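Local coordinates for LD10117p (Drosophila melanogaster, PDB 5HJQ), which acts through its TBC domain as a GTPase-activating protein for Rab35, regulates synaptic vesicle protein recycling and turnover, and binds phosphoinositides, at residues 248-253 / 355-360; 259-264 / 326-331; 276-281 / 303-308; 310-315 / 341-346. One frame throughout, in Å; residues are numbered along the deposited sequence.

Interaction 1 (248-253 / 355-360); sequences KKHTKS and FSIRGL. With I3P (D-myo-inositol-1,4,5-triphosphate), chain B.
The imidazole of His250 lies against the side chains of Ile357 and Leu360 and the carbonyl O of Arg358, joining the end of helix 233-250 to the inositol-phosphate pocket of this all-helical TBC domain. The packed side is apolar and small: CG2 of Ile357 sits 3.9 Å from ND1 of His250, and CD2 of Leu360 comes within 3.8 Å of its NE2, so both branched side chains meet the ring from the same side, Ile357 near ND1 and CE1, Leu360 near NE2 and CD2. Ile357 presents that methyl because CG2 stands anti to its backbone N, leaving CG1 beside the N (chi1 -65°). The carbonyl O of Arg358 lies 3.1 Å from CE1 of His250 and approaches obliquely, without any hydrogen bond across the contact. Without the imidazole, as with an alanine here, the Ile357 and Leu360 methyls would probably lose their shared partner, and a gap would open beside the pocket loop.

In contrast with the packed imidazole, Arg358 and Gly359 are exposed, and two of their bonds to D-myo-inositol-1,4,5-triphosphate are weak: Arg358 NE to phosphate oxygen O12 and Gly359 N to O13. The Arg358 side chain starts away from the histidine and bends at chi2 and chi3 to reach the ligand. Arg358 NH1 donates to Phe355 O at 2.9 Å, while Arg358 NH2 reaches the inositol oxygen O6 at 3.3 Å.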
# COMPACT_ATOMS: atom_id res chain seq x y z
N LYS A 248 1.88 -6.51 -18.91
CA LYS A 248 1.83 -6.80 -20.34
C LYS A 248 1.98 -8.30 -20.62
O LYS A 248 1.46 -8.80 -21.62
CB LYS A 248 2.91 -6.02 -21.10
CG LYS A 248 2.49 -4.63 -21.54
CD LYS A 248 3.65 -3.88 -22.18
CE LYS A 248 3.23 -2.51 -22.69
NZ LYS A 248 2.48 -2.58 -23.99
N LYS A 249 2.67 -9.01 -19.74
CA LYS A 249 2.84 -10.45 -19.92
C LYS A 249 1.91 -11.28 -19.02
O LYS A 249 1.25 -12.21 -19.50
CB LYS A 249 4.29 -10.86 -19.69
CG LYS A 249 5.23 -10.43 -20.80
CD LYS A 249 6.14 -11.58 -21.25
CE LYS A 249 7.22 -11.12 -22.22
NZ LYS A 249 6.65 -10.58 -23.49
N HIS A 250 1.85 -10.95 -17.73
CA HIS A 250 1.08 -11.77 -16.78
C HIS A 250 -0.43 -11.52 -16.82
O HIS A 250 -1.21 -12.38 -16.41
CB HIS A 250 1.60 -11.56 -15.36
CG HIS A 250 2.76 -12.44 -15.01
ND1 HIS A 250 2.60 -13.72 -14.55
CD2 HIS A 250 4.10 -12.22 -15.07
CE1 HIS A 250 3.79 -14.26 -14.32
NE2 HIS A 250 4.71 -13.37 -14.63
N THR A 251 -0.84 -10.35 -17.29
CA THR A 251 -2.26 -10.11 -17.50
C THR A 251 -2.47 -9.52 -18.91
O THR A 251 -3.23 -8.57 -19.12
CB THR A 251 -2.87 -9.20 -16.38
OG1 THR A 251 -4.29 -9.12 -16.53
CG2 THR A 251 -2.26 -7.80 -16.38
N LYS A 252 -1.79 -10.14 -19.87
CA LYS A 252 -1.79 -9.71 -21.27
C LYS A 252 -3.19 -9.56 -21.86
O LYS A 252 -3.43 -8.65 -22.66
CB LYS A 252 -0.99 -10.70 -22.12
CG LYS A 252 -0.88 -10.31 -23.58
CD LYS A 252 0.01 -11.27 -24.36
CE LYS A 252 1.47 -11.19 -23.92
NZ LYS A 252 2.37 -11.89 -24.87
N SER A 253 -4.11 -10.44 -21.48
CA SER A 253 -5.47 -10.38 -21.99
C SER A 253 -6.18 -9.11 -21.55
O SER A 253 -6.87 -8.46 -22.34
CB SER A 253 -6.26 -11.60 -21.53
OG SER A 253 -5.69 -12.79 -22.06
N PHE A 355 -0.72 -14.69 -4.65
CA PHE A 355 0.45 -15.49 -4.31
C PHE A 355 0.48 -16.81 -5.09
O PHE A 355 1.42 -17.59 -4.97
CB PHE A 355 0.49 -15.75 -2.80
CG PHE A 355 0.68 -14.51 -1.99
CD1 PHE A 355 1.88 -13.81 -2.05
CD2 PHE A 355 -0.33 -14.02 -1.19
CE1 PHE A 355 2.06 -12.66 -1.31
CE2 PHE A 355 -0.16 -12.87 -0.44
CZ PHE A 355 1.04 -12.19 -0.50
N SER A 356 -0.55 -17.03 -5.90
CA SER A 356 -0.55 -18.16 -6.83
C SER A 356 0.34 -17.84 -8.03
O SER A 356 0.82 -18.74 -8.72
CB SER A 356 -1.97 -18.47 -7.30
OG SER A 356 -2.80 -18.84 -6.22
N ILE A 357 0.57 -16.55 -8.25
CA ILE A 357 1.30 -16.06 -9.42
C ILE A 357 2.80 -16.37 -9.35
O ILE A 357 3.49 -15.93 -8.42
CB ILE A 357 1.10 -14.55 -9.60
CG1 ILE A 357 -0.37 -14.25 -9.91
CG2 ILE A 357 2.00 -14.01 -10.70
CD1 ILE A 357 -0.72 -12.78 -9.91
N ARG A 358 3.29 -17.11 -10.34
CA ARG A 358 4.67 -17.57 -10.35
C ARG A 358 5.54 -16.76 -11.31
O ARG A 358 5.03 -15.99 -12.13
CB ARG A 358 4.72 -19.05 -10.73
CG ARG A 358 3.77 -19.94 -9.93
CD ARG A 358 4.42 -20.48 -8.66
NE ARG A 358 4.82 -19.41 -7.74
CZ ARG A 358 4.09 -18.99 -6.71
NH1 ARG A 358 2.92 -19.55 -6.45
NH2 ARG A 358 4.54 -18.01 -5.94
N GLY A 359 6.85 -16.94 -11.21
CA GLY A 359 7.78 -16.35 -12.15
C GLY A 359 8.25 -14.95 -11.78
O GLY A 359 9.20 -14.44 -12.37
N LEU A 360 7.58 -14.33 -10.82
CA LEU A 360 7.94 -12.99 -10.41
C LEU A 360 9.22 -12.99 -9.57
O LEU A 360 9.18 -12.82 -8.36
CB LEU A 360 6.80 -12.33 -9.63
CG LEU A 360 5.53 -12.04 -10.44
CD1 LEU A 360 4.51 -11.31 -9.58
CD2 LEU A 360 5.86 -11.24 -11.68
C1 I3P B . 9.09 -17.13 -6.92
C2 I3P B . 10.45 -17.78 -6.79
C3 I3P B . 11.51 -16.84 -6.21
C4 I3P B . 11.03 -15.76 -5.24
C5 I3P B . 9.53 -15.59 -4.99
C6 I3P B . 8.64 -16.72 -5.55
O1 I3P B . 8.10 -18.02 -7.45
O2 I3P B . 10.34 -18.89 -5.95
O3 I3P B . 12.49 -17.62 -5.54
O4 I3P B . 11.53 -14.50 -5.73
O5 I3P B . 9.32 -15.50 -3.61
O6 I3P B . 7.29 -16.27 -5.63
P1 I3P B . 8.48 -19.18 -8.50
O11 I3P B . 9.23 -20.26 -7.81
O12 I3P B . 7.20 -19.76 -9.07
O13 I3P B . 9.32 -18.60 -9.66
P4 I3P B . 12.67 -13.76 -4.86
O41 I3P B . 13.08 -14.66 -3.72
O42 I3P B . 12.10 -12.45 -4.31
O43 I3P B . 13.89 -13.46 -5.76
P5 I3P B . 8.05 -14.73 -3.06
O51 I3P B . 8.23 -14.46 -1.62
O52 I3P B . 7.90 -13.42 -3.80
O53 I3P B . 6.81 -15.56 -3.26

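Interaction 2 (259-264 / 326-331); sequences QRICPG and DNIKND
Ile261 and Ile328 supply the apolar half of this contact, their side chains crossing at about a right angle and meeting through their terminal methyls, with CD1 of Ile261 3.8 Å from CD1 of Ile328. The CD1 of Ile261 also rests near CG1 of Ile328, so it lies against the outer end of that chain. Both isoleucines hold CG1 between the backbone N and the carbonyl carbon (chi1 70° in Ile261 and 81° in Ile328), and an extended chi2 then carries each CD1 outward to the meeting point. Ile328 is buried, and it also touches Phe313 and Cys317 of helix 300-317 and Ala335 of helix 332-341; Ile261 in turn touches Ile332.

The contact lies in the all-helical TBC domain, far from the inositol-phosphate pocket, and joins the last turn of helix 252-261 to the short helix 325-328 and the type I beta turn that runs from Ile328 to Asp331. The backbones come closest at Cys262 and Lys329, whose CA atoms are 5.8 Å apart.

The remaining contacts set side chains against backbone carbonyls, and no hydrogen bond spans the two segments. SG of Cys262, anti to its backbone N, lies 3.8 Å from the carbonyl O of Lys329. In the reverse direction the aliphatic part of Lys329 passes alongside Ile261 O, with CB and CD each 4.0 Å from that oxygen. At the end of the turn, Asp331 caps the next helix, its OD1 accepting a hydrogen bond from the backbone N of Asn334.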
# COMPACT_ATOMS: atom_id res chain seq x y z
N GLN A 259 -6.80 -1.96 -24.90
CA GLN A 259 -6.42 -1.35 -26.16
C GLN A 259 -7.50 -1.53 -27.21
O GLN A 259 -7.75 -0.63 -28.01
CB GLN A 259 -5.10 -1.94 -26.66
CG GLN A 259 -3.91 -1.65 -25.76
CD GLN A 259 -2.63 -2.29 -26.25
OE1 GLN A 259 -2.54 -3.51 -26.39
NE2 GLN A 259 -1.62 -1.46 -26.52
N ARG A 260 -8.16 -2.69 -27.20
CA ARG A 260 -9.21 -2.99 -28.16
C ARG A 260 -10.44 -2.10 -27.99
O ARG A 260 -10.83 -1.40 -28.93
CB ARG A 260 -9.61 -4.47 -28.06
CG ARG A 260 -8.56 -5.40 -28.61
CD ARG A 260 -8.75 -6.84 -28.18
NE ARG A 260 -7.60 -7.65 -28.59
CZ ARG A 260 -7.51 -8.97 -28.43
NH1 ARG A 260 -8.50 -9.64 -27.86
NH2 ARG A 260 -6.42 -9.61 -28.84
N ILE A 261 -11.05 -2.13 -26.81
CA ILE A 261 -12.25 -1.35 -26.55
C ILE A 261 -11.98 0.15 -26.63
O ILE A 261 -12.90 0.95 -26.80
CB ILE A 261 -12.86 -1.68 -25.18
CG1 ILE A 261 -11.97 -1.15 -24.05
CG2 ILE A 261 -13.06 -3.18 -25.04
CD1 ILE A 261 -12.54 -1.35 -22.67
N CYS A 262 -10.72 0.52 -26.50
CA CYS A 262 -10.32 1.92 -26.53
C CYS A 262 -9.10 2.09 -27.41
O CYS A 262 -7.98 2.19 -26.91
CB CYS A 262 -10.04 2.42 -25.10
SG CYS A 262 -10.00 4.22 -24.93
N PRO A 263 -9.30 2.12 -28.74
CA PRO A 263 -8.16 2.26 -29.65
C PRO A 263 -7.49 3.62 -29.48
O PRO A 263 -8.17 4.60 -29.18
CB PRO A 263 -8.80 2.12 -31.04
CG PRO A 263 -10.22 2.54 -30.84
CD PRO A 263 -10.58 2.08 -29.45
N GLY A 264 -6.18 3.67 -29.67
CA GLY A 264 -5.45 4.92 -29.53
C GLY A 264 -5.09 5.24 -28.09
O GLY A 264 -4.26 6.11 -27.83
N ASP A 326 -19.12 0.00 -23.09
CA ASP A 326 -19.67 1.32 -23.38
C ASP A 326 -19.62 2.28 -22.20
O ASP A 326 -19.53 3.50 -22.38
CB ASP A 326 -21.12 1.18 -23.87
CG ASP A 326 -21.28 0.08 -24.89
OD1 ASP A 326 -21.03 0.33 -26.09
OD2 ASP A 326 -21.66 -1.05 -24.50
N ASN A 327 -19.67 1.74 -20.98
CA ASN A 327 -19.66 2.58 -19.79
C ASN A 327 -18.25 2.88 -19.29
O ASN A 327 -18.03 3.88 -18.60
CB ASN A 327 -20.47 1.93 -18.67
CG ASN A 327 -21.81 1.41 -19.13
OD1 ASN A 327 -22.14 0.24 -18.94
ND2 ASN A 327 -22.60 2.28 -19.75
N ILE A 328 -17.30 2.01 -19.64
CA ILE A 328 -15.96 2.11 -19.09
C ILE A 328 -14.92 2.65 -20.07
O ILE A 328 -13.85 3.09 -19.65
CB ILE A 328 -15.46 0.74 -18.57
CG1 ILE A 328 -14.94 -0.12 -19.72
CG2 ILE A 328 -16.57 0.04 -17.81
CD1 ILE A 328 -14.27 -1.39 -19.27
N LYS A 329 -15.22 2.61 -21.37
CA LYS A 329 -14.26 3.04 -22.38
C LYS A 329 -13.92 4.52 -22.19
O LYS A 329 -12.81 4.96 -22.52
CB LYS A 329 -14.80 2.80 -23.80
CG LYS A 329 -15.33 4.04 -24.48
CD LYS A 329 -15.54 3.82 -25.97
CE LYS A 329 -15.80 5.15 -26.68
NZ LYS A 329 -14.69 6.12 -26.46
N ASN A 330 -14.87 5.28 -21.66
CA ASN A 330 -14.70 6.71 -21.46
C ASN A 330 -13.58 6.99 -20.46
O ASN A 330 -12.83 7.95 -20.61
CB ASN A 330 -16.01 7.33 -20.98
CG ASN A 330 -17.23 6.65 -21.57
OD1 ASN A 330 -18.11 6.19 -20.85
ND2 ASN A 330 -17.28 6.57 -22.90
N ASP A 331 -13.49 6.13 -19.45
CA ASP A 331 -12.49 6.27 -18.40
C ASP A 331 -12.28 4.92 -17.71
O ASP A 331 -12.97 4.58 -16.76
CB ASP A 331 -12.93 7.33 -17.38
CG ASP A 331 -11.77 7.87 -16.58
OD1 ASP A 331 -10.76 7.15 -16.42
OD2 ASP A 331 -11.87 9.02 -16.10

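Interaction 3 (276-281 / 303-308); sequences WWILAG and YRVALV. With I3P (D-myo-inositol-1,4,5-triphosphate), chain B.
Val305 packs on Ile278 from one face of helix 300-317, while the residue before it, Arg304, points away and grips D-myo-inositol-1,4,5-triphosphate. The contact is a helix-helix packing in the all-helical TBC domain, between helix 274-279 and helix 300-317, and all four residues that touch are buried.

The two aliphatic side chains cross obliquely. CD1 of Ile278 lies 4.1 Å from CB of Val305, and its CG1 is equally near CG1 of the valine, a methyl that points toward the isoleucine because it stands anti to the backbone N (chi1 179°). CD1 of Ile278 also comes within 4.3 Å of the backbone N of Ala306. Alongside, the indole of Trp277 meets the next residue of the helix: CZ3 of Trp277 is 4.5 Å from CB of Ala306 and about as far from its carbonyl O, which approaches obliquely. The indole then continues onto Leu336, Ile337 and Cys340 of helix 332-341, tying a third helix to the pair.

On the far face Arg304 is extended from CG to NE, which carries its guanidinium out to the phosphoinositide site. Its NH1 bonds to the backbone carbonyls of Ala354 and Ile357 and so positions the group. The inositol oxygen O6 lies in the guanidinium plane at its edge, and Arg304 NH2 donates to phosphate oxygen O52 at 3.3 Å, with an N-H...O angle of 162°.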
# COMPACT_ATOMS: atom_id res chain seq x y z
N TRP A 276 -3.34 3.38 -6.77
CA TRP A 276 -4.59 3.95 -6.27
C TRP A 276 -5.76 2.99 -6.40
O TRP A 276 -6.79 3.18 -5.75
CB TRP A 276 -4.90 5.27 -6.97
CG TRP A 276 -3.83 6.30 -6.78
CD1 TRP A 276 -3.21 7.03 -7.76
CD2 TRP A 276 -3.21 6.69 -5.54
NE1 TRP A 276 -2.27 7.85 -7.20
CE2 TRP A 276 -2.25 7.66 -5.85
CE3 TRP A 276 -3.39 6.31 -4.21
CZ2 TRP A 276 -1.46 8.27 -4.87
CZ3 TRP A 276 -2.62 6.91 -3.24
CH2 TRP A 276 -1.66 7.87 -3.57
N TRP A 277 -5.61 1.97 -7.23
CA TRP A 277 -6.60 0.89 -7.27
C TRP A 277 -6.63 0.22 -5.91
O TRP A 277 -7.69 -0.09 -5.37
CB TRP A 277 -6.26 -0.14 -8.35
CG TRP A 277 -6.04 0.42 -9.71
CD1 TRP A 277 -6.58 1.56 -10.23
CD2 TRP A 277 -5.22 -0.14 -10.75
NE1 TRP A 277 -6.16 1.75 -11.52
CE2 TRP A 277 -5.31 0.72 -11.86
CE3 TRP A 277 -4.42 -1.28 -10.83
CZ2 TRP A 277 -4.63 0.47 -13.05
CZ3 TRP A 277 -3.74 -1.52 -12.01
CH2 TRP A 277 -3.85 -0.65 -13.10
N ILE A 278 -5.44 0.01 -5.36
CA ILE A 278 -5.28 -0.65 -4.07
C ILE A 278 -5.59 0.31 -2.92
O ILE A 278 -6.51 0.06 -2.15
CB ILE A 278 -3.84 -1.20 -3.90
CG1 ILE A 278 -3.56 -2.27 -4.96
CG2 ILE A 278 -3.65 -1.76 -2.50
CD1 ILE A 278 -2.12 -2.71 -5.03
N LEU A 279 -4.84 1.40 -2.84
CA LEU A 279 -4.93 2.32 -1.70
C LEU A 279 -6.20 3.16 -1.67
O LEU A 279 -6.61 3.61 -0.60
CB LEU A 279 -3.71 3.25 -1.68
CG LEU A 279 -2.36 2.60 -1.40
CD1 LEU A 279 -1.24 3.63 -1.45
CD2 LEU A 279 -2.37 1.88 -0.06
N ALA A 280 -6.82 3.39 -2.82
CA ALA A 280 -7.99 4.26 -2.89
C ALA A 280 -9.21 3.57 -3.50
O ALA A 280 -10.21 4.22 -3.80
CB ALA A 280 -7.66 5.52 -3.67
N GLY A 281 -9.12 2.26 -3.69
CA GLY A 281 -10.21 1.51 -4.28
C GLY A 281 -10.69 0.38 -3.39
O GLY A 281 -11.83 0.38 -2.93
N TYR A 303 2.45 -5.34 -6.26
CA TYR A 303 2.52 -5.71 -7.68
C TYR A 303 1.53 -6.83 -7.96
O TYR A 303 0.76 -6.77 -8.91
CB TYR A 303 3.93 -6.16 -8.09
CG TYR A 303 5.00 -5.09 -8.09
CD1 TYR A 303 4.72 -3.78 -7.76
CD2 TYR A 303 6.31 -5.41 -8.45
CE1 TYR A 303 5.72 -2.81 -7.76
CE2 TYR A 303 7.31 -4.46 -8.46
CZ TYR A 303 7.01 -3.16 -8.12
OH TYR A 303 8.01 -2.21 -8.14
N ARG A 304 1.58 -7.86 -7.12
CA ARG A 304 0.73 -9.04 -7.26
C ARG A 304 -0.75 -8.68 -7.26
O ARG A 304 -1.50 -9.12 -8.13
CB ARG A 304 1.01 -10.05 -6.15
CG ARG A 304 2.43 -10.59 -6.10
CD ARG A 304 2.62 -11.47 -4.86
NE ARG A 304 3.86 -12.23 -4.91
CZ ARG A 304 4.02 -13.36 -5.59
NH1 ARG A 304 3.01 -13.86 -6.28
NH2 ARG A 304 5.19 -13.98 -5.58
N VAL A 305 -1.16 -7.89 -6.28
CA VAL A 305 -2.57 -7.52 -6.12
C VAL A 305 -3.05 -6.70 -7.31
O VAL A 305 -4.21 -6.78 -7.71
CB VAL A 305 -2.78 -6.72 -4.81
CG1 VAL A 305 -4.23 -6.32 -4.64
CG2 VAL A 305 -2.32 -7.55 -3.61
N ALA A 306 -2.14 -5.92 -7.90
CA ALA A 306 -2.45 -5.14 -9.09
C ALA A 306 -2.83 -6.06 -10.25
O ALA A 306 -3.79 -5.81 -10.97
CB ALA A 306 -1.27 -4.26 -9.46
N LEU A 307 -2.06 -7.14 -10.42
CA LEU A 307 -2.33 -8.14 -11.45
C LEU A 307 -3.70 -8.78 -11.24
O LEU A 307 -4.48 -8.92 -12.19
CB LEU A 307 -1.25 -9.21 -11.45
CG LEU A 307 0.19 -8.75 -11.69
CD1 LEU A 307 1.14 -9.93 -11.66
CD2 LEU A 307 0.30 -7.99 -13.01
N VAL A 308 -3.97 -9.17 -10.00
CA VAL A 308 -5.22 -9.84 -9.64
C VAL A 308 -6.43 -8.97 -9.95
O VAL A 308 -7.40 -9.43 -10.54
CB VAL A 308 -5.25 -10.21 -8.14
CG1 VAL A 308 -6.60 -10.77 -7.74
CG2 VAL A 308 -4.16 -11.21 -7.83
C1 I3P B . 9.09 -17.13 -6.92
C2 I3P B . 10.45 -17.78 -6.79
C3 I3P B . 11.51 -16.84 -6.21
C4 I3P B . 11.03 -15.76 -5.24
C5 I3P B . 9.53 -15.59 -4.99
C6 I3P B . 8.64 -16.72 -5.55
O1 I3P B . 8.10 -18.02 -7.45
O2 I3P B . 10.34 -18.89 -5.95
O3 I3P B . 12.49 -17.62 -5.54
O4 I3P B . 11.53 -14.50 -5.73
O5 I3P B . 9.32 -15.50 -3.61
O6 I3P B . 7.29 -16.27 -5.63
P1 I3P B . 8.48 -19.18 -8.50
O11 I3P B . 9.23 -20.26 -7.81
O12 I3P B . 7.20 -19.76 -9.07
O13 I3P B . 9.32 -18.60 -9.66
P4 I3P B . 12.67 -13.76 -4.86
O41 I3P B . 13.08 -14.66 -3.72
O42 I3P B . 12.10 -12.45 -4.31
O43 I3P B . 13.89 -13.46 -5.76
P5 I3P B . 8.05 -14.73 -3.06
O51 I3P B . 8.23 -14.46 -1.62
O52 I3P B . 7.90 -13.42 -3.80
O53 I3P B . 6.81 -15.56 -3.26

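Interaction 4 (310-315 / 341-346); sequences LNLFHK and KKIPVS
Leu312 is the one residue of helix 300-317 that touches the loop 341-346 here, and it does so chiefly with a single methyl. CD1 of Leu312 sits 3.7 Å from CG2 of Val345 and 3.8 Å from CD1 of Ile343, so two branched side chains converge on it. The leucine and valine reach toward each other tip to tip, and their second branches follow at a looser 4.2 Å between CD2 of Leu312 and CG1 of Val345. The isoleucine instead crosses Leu312 at about a right angle. Its CG1 lies anti to the backbone N (chi1 -172°), and a bend at chi2 (85°) then brings CD1 back toward the helix.

This is a helix-to-loop contact of the all-helical TBC domain: the loop links helix 332-341 to helix 347-356, and its apolar side chains lie against the flank of helix 300-317. No hydrogen bond spans the two segments, so the join is made by van der Waals packing.

The next shell packs behind these groups. Leu350 of helix 347-356 touches both Leu312 and Val345, Phe339 of helix 332-341 touches Leu312 and Pro344, and Ile343 is buried against Pro283. The loop backbone is held by a bond between Val345 O and His286 NE2. At the end of the loop Ser346 caps the following helix, its OG bonded to the backbone N of Lys349.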
# COMPACT_ATOMS: atom_id res chain seq x y z
N LEU A 310 -6.61 -6.59 -12.12
CA LEU A 310 -6.72 -6.50 -13.57
C LEU A 310 -7.39 -7.73 -14.18
O LEU A 310 -8.22 -7.61 -15.08
CB LEU A 310 -5.34 -6.29 -14.20
CG LEU A 310 -4.79 -4.87 -14.07
CD1 LEU A 310 -3.33 -4.83 -14.46
CD2 LEU A 310 -5.60 -3.92 -14.93
N ASN A 311 -7.04 -8.91 -13.68
CA ASN A 311 -7.70 -10.14 -14.11
C ASN A 311 -9.16 -10.17 -13.71
O ASN A 311 -10.03 -10.51 -14.51
CB ASN A 311 -6.98 -11.37 -13.55
CG ASN A 311 -5.56 -11.50 -14.05
OD1 ASN A 311 -5.18 -10.84 -15.01
ND2 ASN A 311 -4.78 -12.35 -13.41
N LEU A 312 -9.43 -9.82 -12.45
CA LEU A 312 -10.80 -9.79 -11.95
C LEU A 312 -11.66 -8.78 -12.70
O LEU A 312 -12.85 -9.00 -12.91
CB LEU A 312 -10.82 -9.47 -10.45
CG LEU A 312 -10.33 -10.55 -9.49
CD1 LEU A 312 -10.26 -10.01 -8.07
CD2 LEU A 312 -11.24 -11.77 -9.54
N PHE A 313 -11.06 -7.66 -13.10
CA PHE A 313 -11.80 -6.61 -13.79
C PHE A 313 -12.13 -7.01 -15.23
O PHE A 313 -13.21 -6.71 -15.73
CB PHE A 313 -11.02 -5.29 -13.79
CG PHE A 313 -11.76 -4.15 -14.43
CD1 PHE A 313 -12.83 -3.55 -13.79
CD2 PHE A 313 -11.39 -3.68 -15.68
CE1 PHE A 313 -13.52 -2.50 -14.37
CE2 PHE A 313 -12.07 -2.63 -16.27
CZ PHE A 313 -13.14 -2.04 -15.62
N HIS A 314 -11.19 -7.70 -15.88
CA HIS A 314 -11.41 -8.17 -17.24
C HIS A 314 -12.48 -9.26 -17.27
O HIS A 314 -13.37 -9.25 -18.12
CB HIS A 314 -10.11 -8.69 -17.86
CG HIS A 314 -10.25 -9.12 -19.28
ND1 HIS A 314 -9.45 -10.09 -19.85
CD2 HIS A 314 -11.10 -8.71 -20.26
CE1 HIS A 314 -9.80 -10.26 -21.11
NE2 HIS A 314 -10.80 -9.44 -21.39
N LYS A 315 -12.38 -10.19 -16.32
CA LYS A 315 -13.37 -11.25 -16.16
C LYS A 315 -14.76 -10.66 -15.95
O LYS A 315 -15.74 -11.09 -16.57
CB LYS A 315 -13.01 -12.15 -14.97
CG LYS A 315 -14.16 -12.99 -14.44
CD LYS A 315 -13.66 -14.07 -13.51
CE LYS A 315 -14.80 -14.95 -13.00
NZ LYS A 315 -15.60 -14.27 -11.94
N LYS A 341 -13.87 -0.68 -5.26
CA LYS A 341 -14.72 -0.32 -4.13
C LYS A 341 -15.81 -1.37 -3.92
O LYS A 341 -16.31 -1.53 -2.80
CB LYS A 341 -15.36 1.05 -4.35
CG LYS A 341 -14.38 2.17 -4.63
CD LYS A 341 -14.57 3.32 -3.66
CE LYS A 341 -13.67 4.50 -3.98
NZ LYS A 341 -14.05 5.15 -5.27
N LYS A 342 -16.17 -2.07 -4.98
CA LYS A 342 -17.19 -3.11 -4.92
C LYS A 342 -16.61 -4.47 -5.31
O LYS A 342 -17.32 -5.31 -5.86
CB LYS A 342 -18.36 -2.76 -5.84
CG LYS A 342 -18.76 -1.29 -5.81
CD LYS A 342 -20.11 -1.08 -5.15
CE LYS A 342 -21.19 -0.80 -6.19
NZ LYS A 342 -22.49 -0.45 -5.56
N ILE A 343 -15.32 -4.67 -5.02
CA ILE A 343 -14.61 -5.88 -5.42
C ILE A 343 -15.35 -7.14 -4.97
O ILE A 343 -15.71 -7.28 -3.80
CB ILE A 343 -13.14 -5.87 -4.89
CG1 ILE A 343 -12.33 -7.02 -5.48
CG2 ILE A 343 -13.10 -5.87 -3.37
CD1 ILE A 343 -11.72 -6.70 -6.82
N PRO A 344 -15.61 -8.05 -5.92
CA PRO A 344 -16.45 -9.23 -5.66
C PRO A 344 -15.74 -10.42 -5.03
O PRO A 344 -16.28 -11.53 -5.07
CB PRO A 344 -16.96 -9.59 -7.06
CG PRO A 344 -15.87 -9.15 -7.97
CD PRO A 344 -15.29 -7.90 -7.35
N VAL A 345 -14.55 -10.23 -4.47
CA VAL A 345 -13.89 -11.31 -3.74
C VAL A 345 -13.51 -10.88 -2.33
O VAL A 345 -13.27 -9.70 -2.06
CB VAL A 345 -12.62 -11.81 -4.47
CG1 VAL A 345 -12.99 -12.47 -5.79
CG2 VAL A 345 -11.62 -10.68 -4.67
N SER A 346 -13.46 -11.85 -1.42
CA SER A 346 -13.06 -11.61 -0.05
C SER A 346 -11.57 -11.26 0.01
O SER A 346 -10.84 -11.53 -0.95
CB SER A 346 -13.35 -12.84 0.82
OG SER A 346 -12.52 -13.93 0.46

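Interaction 3 is the buried member, near the centre of the domain, while interactions 1, 2 and 4 lie further out and are partly buried. Interactions 3 and 4 share helix 300-317, and Trp277 of the one packs on Leu310 of the other; interactions 1 and 2 share helix 252-261. Interaction 4 is aliphatic, interaction 3 adds an indole, and interaction 2 adds side chains against backbone carbonyls, whereas interaction 1 sets an imidazole against a loop carrying ligand-binding groups. Interactions 1 and 3 both reach the inositol phosphate, through Arg358 and Arg304. Thr251 and Asn311 probably join interactions 1 and 4 by a hydrogen bond, and Ile328 on Phe313 connects interactions 2 and 4.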